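Local atomic coordinates of small ribosomal subunit biogenesis GTPase RsgA (Thermotoga maritima, PDB entry 1U0L), a protein that probably helps late maturation of the 30S ribosomal subunit as a circularly permuted GTPase that hydrolyses GTP slowly and is stimulated by that subunit. Residues Y102-N114 with L234-F248. Numbering follows the deposited sequence.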
loop_
_atom_site.group_PDB
_atom_site.type_symbol
_atom_site.label_atom_id
_atom_site.label_comp_id
_atom_site.label_asym_id
_atom_site.label_seq_id
_atom_site.Cartn_x
_atom_site.Cartn_y
_atom_site.Cartn_z
ATOM N N TYR A 102 0.454 -14.336 8.969
ATOM C CA TYR A 102 1.787 -14.237 8.383
ATOM C C TYR A 102 1.771 -13.390 7.108
ATOM O O TYR A 102 2.593 -12.484 6.948
ATOM C CB TYR A 102 2.343 -15.626 8.069
ATOM C CG TYR A 102 3.643 -15.581 7.304
ATOM C CD1 TYR A 102 4.854 -15.365 7.962
ATOM C CD2 TYR A 102 3.659 -15.721 5.920
ATOM C CE1 TYR A 102 6.052 -15.290 7.260
ATOM C CE2 TYR A 102 4.846 -15.646 5.203
ATOM C CZ TYR A 102 6.038 -15.432 5.876
ATOM O OH TYR A 102 7.224 -15.363 5.175
ATOM N N ILE A 103 0.847 -13.696 6.198
ATOM C CA ILE A 103 0.730 -12.930 4.962
ATOM C C ILE A 103 0.396 -11.492 5.316
ATOM O O ILE A 103 0.980 -10.566 4.762
ATOM C CB ILE A 103 -0.373 -13.504 4.026
ATOM C CG1 ILE A 103 0.258 -14.493 3.045
ATOM C CG2 ILE A 103 -1.080 -12.377 3.265
ATOM C CD1 ILE A 103 0.923 -15.654 3.719
ATOM N N ILE A 104 -0.531 -11.313 6.253
ATOM C CA ILE A 104 -0.923 -9.976 6.691
ATOM C C ILE A 104 0.264 -9.152 7.203
ATOM O O ILE A 104 0.396 -7.969 6.872
ATOM C CB ILE A 104 -1.962 -10.020 7.826
ATOM C CG1 ILE A 104 -3.268 -10.632 7.345
ATOM C CG2 ILE A 104 -2.240 -8.621 8.316
ATOM C CD1 ILE A 104 -4.339 -10.651 8.405
ATOM N N ASP A 105 1.122 -9.767 8.011
ATOM C CA ASP A 105 2.266 -9.049 8.559
ATOM C C ASP A 105 3.341 -8.768 7.519
ATOM O O ASP A 105 4.091 -7.793 7.635
ATOM C CB ASP A 105 2.855 -9.808 9.757
ATOM C CG ASP A 105 1.893 -9.863 10.925
ATOM O OD1 ASP A 105 1.020 -8.956 11.015
ATOM O OD2 ASP A 105 2.008 -10.799 11.751
ATOM N N LYS A 106 3.414 -9.613 6.495
ATOM C CA LYS A 106 4.399 -9.396 5.448
ATOM C C LYS A 106 3.940 -8.175 4.655
ATOM O O LYS A 106 4.751 -7.340 4.233
ATOM C CB LYS A 106 4.506 -10.622 4.557
ATOM C CG LYS A 106 5.357 -10.403 3.345
ATOM C CD LYS A 106 5.920 -11.685 2.817
ATOM C CE LYS A 106 6.921 -12.264 3.800
ATOM N NZ LYS A 106 7.585 -13.477 3.222
ATOM N N PHE A 107 2.627 -8.064 4.481
ATOM C CA PHE A 107 2.053 -6.930 3.772
ATOM C C PHE A 107 2.314 -5.650 4.553
ATOM O O PHE A 107 2.761 -4.646 3.980
ATOM C CB PHE A 107 0.553 -7.129 3.575
ATOM C CG PHE A 107 0.208 -7.756 2.271
ATOM C CD1 PHE A 107 -0.719 -8.788 2.202
ATOM C CD2 PHE A 107 0.817 -7.317 1.098
ATOM C CE1 PHE A 107 -1.038 -9.381 0.975
ATOM C CE2 PHE A 107 0.509 -7.901 -0.136
ATOM C CZ PHE A 107 -0.424 -8.940 -0.198
ATOM N N LEU A 108 2.036 -5.693 5.859
ATOM C CA LEU A 108 2.258 -4.539 6.720
ATOM C C LEU A 108 3.741 -4.170 6.723
ATOM O O LEU A 108 4.085 -2.997 6.625
ATOM C CB LEU A 108 1.777 -4.835 8.143
ATOM C CG LEU A 108 0.262 -4.999 8.288
ATOM C CD1 LEU A 108 -0.075 -5.511 9.675
ATOM C CD2 LEU A 108 -0.432 -3.673 8.018
ATOM N N VAL A 109 4.619 -5.167 6.815
ATOM C CA VAL A 109 6.053 -4.903 6.804
ATOM C C VAL A 109 6.387 -4.101 5.546
ATOM O O VAL A 109 7.098 -3.097 5.609
ATOM C CB VAL A 109 6.875 -6.212 6.814
ATOM C CG1 VAL A 109 8.331 -5.916 6.501
ATOM C CG2 VAL A 109 6.774 -6.879 8.178
ATOM N N LEU A 110 5.860 -4.541 4.406
ATOM C CA LEU A 110 6.083 -3.851 3.135
ATOM C C LEU A 110 5.530 -2.419 3.127
ATOM O O LEU A 110 6.183 -1.490 2.645
ATOM C CB LEU A 110 5.449 -4.642 1.989
ATOM C CG LEU A 110 6.231 -5.874 1.559
ATOM C CD1 LEU A 110 5.396 -6.671 0.582
ATOM C CD2 LEU A 110 7.559 -5.478 0.949
ATOM N N ALA A 111 4.323 -2.248 3.651
ATOM C CA ALA A 111 3.696 -0.933 3.694
ATOM C C ALA A 111 4.507 0.007 4.586
ATOM O O ALA A 111 4.676 1.196 4.279
ATOM C CB ALA A 111 2.271 -1.055 4.221
ATOM N N GLU A 112 5.009 -0.536 5.689
ATOM C CA GLU A 112 5.794 0.259 6.611
ATOM C C GLU A 112 7.137 0.606 5.956
ATOM O O GLU A 112 7.589 1.754 5.989
ATOM C CB GLU A 112 6.012 -0.510 7.916
ATOM C CG GLU A 112 5.755 0.309 9.174
ATOM C CD GLU A 112 4.275 0.524 9.449
ATOM O OE1 GLU A 112 3.940 1.154 10.476
ATOM O OE2 GLU A 112 3.433 0.063 8.646
ATOM N N LYS A 113 7.769 -0.384 5.344
ATOM C CA LYS A 113 9.041 -0.137 4.705
ATOM C C LYS A 113 8.964 1.015 3.708
ATOM O O LYS A 113 9.893 1.822 3.616
ATOM C CB LYS A 113 9.547 -1.381 3.994
ATOM C CG LYS A 113 10.825 -1.105 3.276
ATOM C CD LYS A 113 11.339 -2.278 2.490
ATOM C CE LYS A 113 12.676 -1.898 1.851
ATOM N NZ LYS A 113 13.622 -1.269 2.857
ATOM N N ASN A 114 7.873 1.098 2.955
ATOM C CA ASN A 114 7.726 2.174 1.972
ATOM C C ASN A 114 7.096 3.417 2.569
ATOM O O ASN A 114 6.716 4.343 1.843
ATOM C CB ASN A 114 6.914 1.690 0.779
ATOM C CG ASN A 114 7.712 0.777 -0.106
ATOM O OD1 ASN A 114 8.402 1.226 -1.024
ATOM N ND2 ASN A 114 7.656 -0.516 0.180
ATOM N N LEU A 234 4.548 -10.052 -2.814
ATOM C CA LEU A 234 5.056 -10.173 -1.449
ATOM C C LEU A 234 6.564 -10.432 -1.410
ATOM O O LEU A 234 7.014 -11.431 -0.850
ATOM C CB LEU A 234 4.324 -11.318 -0.739
ATOM C CG LEU A 234 2.827 -11.119 -0.468
ATOM C CD1 LEU A 234 2.163 -12.459 -0.204
ATOM C CD2 LEU A 234 2.624 -10.180 0.728
ATOM N N GLU A 235 7.342 -9.533 -2.002
ATOM C CA GLU A 235 8.787 -9.698 -2.040
ATOM C C GLU A 235 9.555 -8.896 -1.004
ATOM O O GLU A 235 9.785 -7.703 -1.171
ATOM C CB GLU A 235 9.323 -9.363 -3.429
ATOM C CG GLU A 235 9.080 -10.450 -4.454
ATOM C CD GLU A 235 9.496 -10.036 -5.856
ATOM O OE1 GLU A 235 9.461 -10.891 -6.768
ATOM O OE2 GLU A 235 9.853 -8.853 -6.046
ATOM N N ILE A 236 9.955 -9.576 0.061
ATOM C CA ILE A 236 10.727 -8.978 1.138
ATOM C C ILE A 236 12.152 -9.478 0.996
ATOM O O ILE A 236 12.487 -10.555 1.479
ATOM C CB ILE A 236 10.199 -9.417 2.505
ATOM C CG1 ILE A 236 8.913 -8.669 2.821
ATOM C CG2 ILE A 236 11.232 -9.160 3.574
ATOM C CD1 ILE A 236 8.355 -8.994 4.183
ATOM N N ASN A 237 12.994 -8.706 0.329
ATOM C CA ASN A 237 14.377 -9.122 0.127
ATOM C C ASN A 237 15.289 -7.925 0.270
ATOM O O ASN A 237 16.422 -8.041 0.737
ATOM C CB ASN A 237 14.544 -9.736 -1.268
ATOM C CG ASN A 237 13.795 -11.049 -1.421
ATOM O OD1 ASN A 237 14.189 -12.067 -0.848
ATOM N ND2 ASN A 237 12.705 -11.032 -2.189
ATOM N N ASP A 238 14.781 -6.771 -0.138
ATOM C CA ASP A 238 15.540 -5.540 -0.054
ATOM C C ASP A 238 15.715 -5.182 1.411
ATOM O O ASP A 238 16.264 -4.127 1.742
ATOM C CB ASP A 238 14.796 -4.418 -0.777
ATOM C CG ASP A 238 14.347 -4.822 -2.165
ATOM O OD1 ASP A 238 15.198 -5.271 -2.963
ATOM O OD2 ASP A 238 13.141 -4.688 -2.459
ATOM N N ILE A 239 15.249 -6.066 2.291
ATOM C CA ILE A 239 15.348 -5.820 3.718
ATOM C C ILE A 239 16.412 -6.653 4.431
ATOM O O ILE A 239 16.443 -7.880 4.317
ATOM C CB ILE A 239 13.995 -6.053 4.411
ATOM C CG1 ILE A 239 12.923 -5.135 3.805
ATOM C CG2 ILE A 239 14.134 -5.790 5.916
ATOM C CD1 ILE A 239 11.536 -5.291 4.444
ATOM N N GLU A 240 17.287 -5.969 5.166
ATOM C CA GLU A 240 18.347 -6.629 5.920
ATOM C C GLU A 240 17.701 -7.216 7.163
ATOM O O GLU A 240 16.764 -6.644 7.715
ATOM C CB GLU A 240 19.426 -5.620 6.317
ATOM C CG GLU A 240 20.825 -5.929 5.784
ATOM C CD GLU A 240 20.881 -6.005 4.266
ATOM O OE1 GLU A 240 20.543 -7.067 3.704
ATOM O OE2 GLU A 240 21.257 -4.994 3.632
ATOM N N PRO A 241 18.196 -8.362 7.628
ATOM C CA PRO A 241 17.621 -8.996 8.820
ATOM C C PRO A 241 17.438 -8.023 9.984
ATOM O O PRO A 241 16.335 -7.853 10.501
ATOM C CB PRO A 241 18.627 -10.099 9.145
ATOM C CG PRO A 241 19.185 -10.448 7.791
ATOM C CD PRO A 241 19.397 -9.079 7.173
ATOM N N GLU A 242 18.534 -7.389 10.385
ATOM C CA GLU A 242 18.533 -6.438 11.495
ATOM C C GLU A 242 17.643 -5.221 11.253
ATOM O O GLU A 242 17.403 -4.430 12.162
ATOM C CB GLU A 242 19.968 -5.985 11.783
ATOM C CG GLU A 242 20.776 -5.657 10.529
ATOM C CD GLU A 242 21.352 -6.890 9.852
ATOM O OE1 GLU A 242 21.678 -6.811 8.648
ATOM O OE2 GLU A 242 21.494 -7.934 10.526
ATOM N N GLU A 243 17.153 -5.080 10.028
ATOM C CA GLU A 243 16.296 -3.955 9.666
ATOM C C GLU A 243 14.806 -4.234 9.912
ATOM O O GLU A 243 14.050 -3.357 10.351
ATOM C CB GLU A 243 16.533 -3.608 8.194
ATOM C CG GLU A 243 15.548 -2.625 7.595
ATOM C CD GLU A 243 15.868 -2.320 6.143
ATOM O OE1 GLU A 243 15.050 -1.643 5.482
ATOM O OE2 GLU A 243 16.942 -2.756 5.669
ATOM N N LEU A 244 14.400 -5.466 9.623
ATOM C CA LEU A 244 13.026 -5.917 9.785
ATOM C C LEU A 244 12.325 -5.439 11.068
ATOM O O LEU A 244 11.177 -4.996 11.018
ATOM C CB LEU A 244 13.006 -7.443 9.751
ATOM C CG LEU A 244 11.978 -8.213 8.922
ATOM C CD1 LEU A 244 11.902 -9.625 9.480
ATOM C CD2 LEU A 244 10.615 -7.553 8.978
ATOM N N LYS A 245 13.006 -5.533 12.208
ATOM C CA LYS A 245 12.426 -5.148 13.501
ATOM C C LYS A 245 11.775 -3.761 13.526
ATOM O O LYS A 245 10.886 -3.502 14.338
ATOM C CB LYS A 245 13.492 -5.229 14.603
ATOM C CG LYS A 245 14.450 -4.054 14.600
ATOM C CD LYS A 245 15.561 -4.200 15.611
ATOM C CE LYS A 245 16.539 -5.268 15.191
ATOM N NZ LYS A 245 17.874 -5.019 15.795
ATOM N N HIS A 246 12.219 -2.874 12.643
ATOM C CA HIS A 246 11.670 -1.523 12.577
ATOM C C HIS A 246 10.355 -1.491 11.813
ATOM O O HIS A 246 9.746 -0.438 11.657
ATOM C CB HIS A 246 12.642 -0.575 11.871
ATOM C CG HIS A 246 13.989 -0.497 12.511
ATOM N ND1 HIS A 246 14.163 -0.195 13.843
ATOM C CD2 HIS A 246 15.228 -0.694 12.003
ATOM C CE1 HIS A 246 15.452 -0.216 14.130
ATOM N NE2 HIS A 246 16.120 -0.515 13.030
ATOM N N TYR A 247 9.912 -2.639 11.329
ATOM C CA TYR A 247 8.689 -2.679 10.561
ATOM C C TYR A 247 7.554 -3.393 11.287
ATOM O O TYR A 247 6.606 -3.903 10.677
ATOM C CB TYR A 247 9.010 -3.301 9.213
ATOM C CG TYR A 247 10.038 -2.478 8.461
ATOM C CD1 TYR A 247 10.991 -3.087 7.645
ATOM C CD2 TYR A 247 10.032 -1.080 8.532
ATOM C CE1 TYR A 247 11.911 -2.328 6.913
ATOM C CE2 TYR A 247 10.942 -0.315 7.800
ATOM C CZ TYR A 247 11.871 -0.949 6.993
ATOM O OH TYR A 247 12.726 -0.211 6.218
ATOM N N PHE A 248 7.670 -3.404 12.611
ATOM C CA PHE A 248 6.679 -3.982 13.504
ATOM C C PHE A 248 6.447 -2.928 14.588
ATOM O O PHE A 248 7.073 -2.994 15.647
ATOM C CB PHE A 248 7.214 -5.256 14.157
ATOM C CG PHE A 248 7.020 -6.500 13.336
ATOM C CD1 PHE A 248 7.859 -6.786 12.268
ATOM C CD2 PHE A 248 5.981 -7.384 13.637
ATOM C CE1 PHE A 248 7.675 -7.928 11.503
ATOM C CE2 PHE A 248 5.778 -8.530 12.885
ATOM C CZ PHE A 248 6.630 -8.807 11.807
#
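The Y247 ring lies against the last turn of helix 101-113: one face carries the start of the K113 side chain, with K113 CB 4.0 Å from the ring centroid in a CH-pi contact, while the backbone carbonyl E243 O lies off-centre over the opposite face. At the other end of the contact, one face of the F107 ring takes the methyl L234 CD2 almost centrally, 15° off the ring normal. The F248 ring faces V109 CG2, whose exact place is less sure, has L244 O in plane at its edge, and stacks edge-to-face on Y288 of helix 282-296.

Between these rings V109 CG1, anti to the backbone N (chi1 168°), reaches L244 CD2 at 3.7 Å and also touches Y247 CB, I236 CD1 and I239 CD1. The poorly ordered I236 packs through CD1 against the aliphatic part of K106, and L110 CD2 packs on I236 CG1.

The K113 chain runs extended past I239 and bends only at chi4 (49°), which brings NZ to E243 OE1 at 3.0 Å on the syn side. Y247 OH takes the anti lone pair of the same oxygen at 2.8 Å. A leucine in place of Y247 would probably deprive E243 OE1 of its second donor and K113 of the flat surface it lies on. The apolar contacts thus reach from F107, whose side chain lies about 4 Å from the probable GTP-binding residue G176, to the segment leading into the zinc-binding region. K113 NZ and Y247 OH on OE1, with E240 N on OE2, probably hold the E243 carboxylate in place, and its charge is likely to offset that of K113.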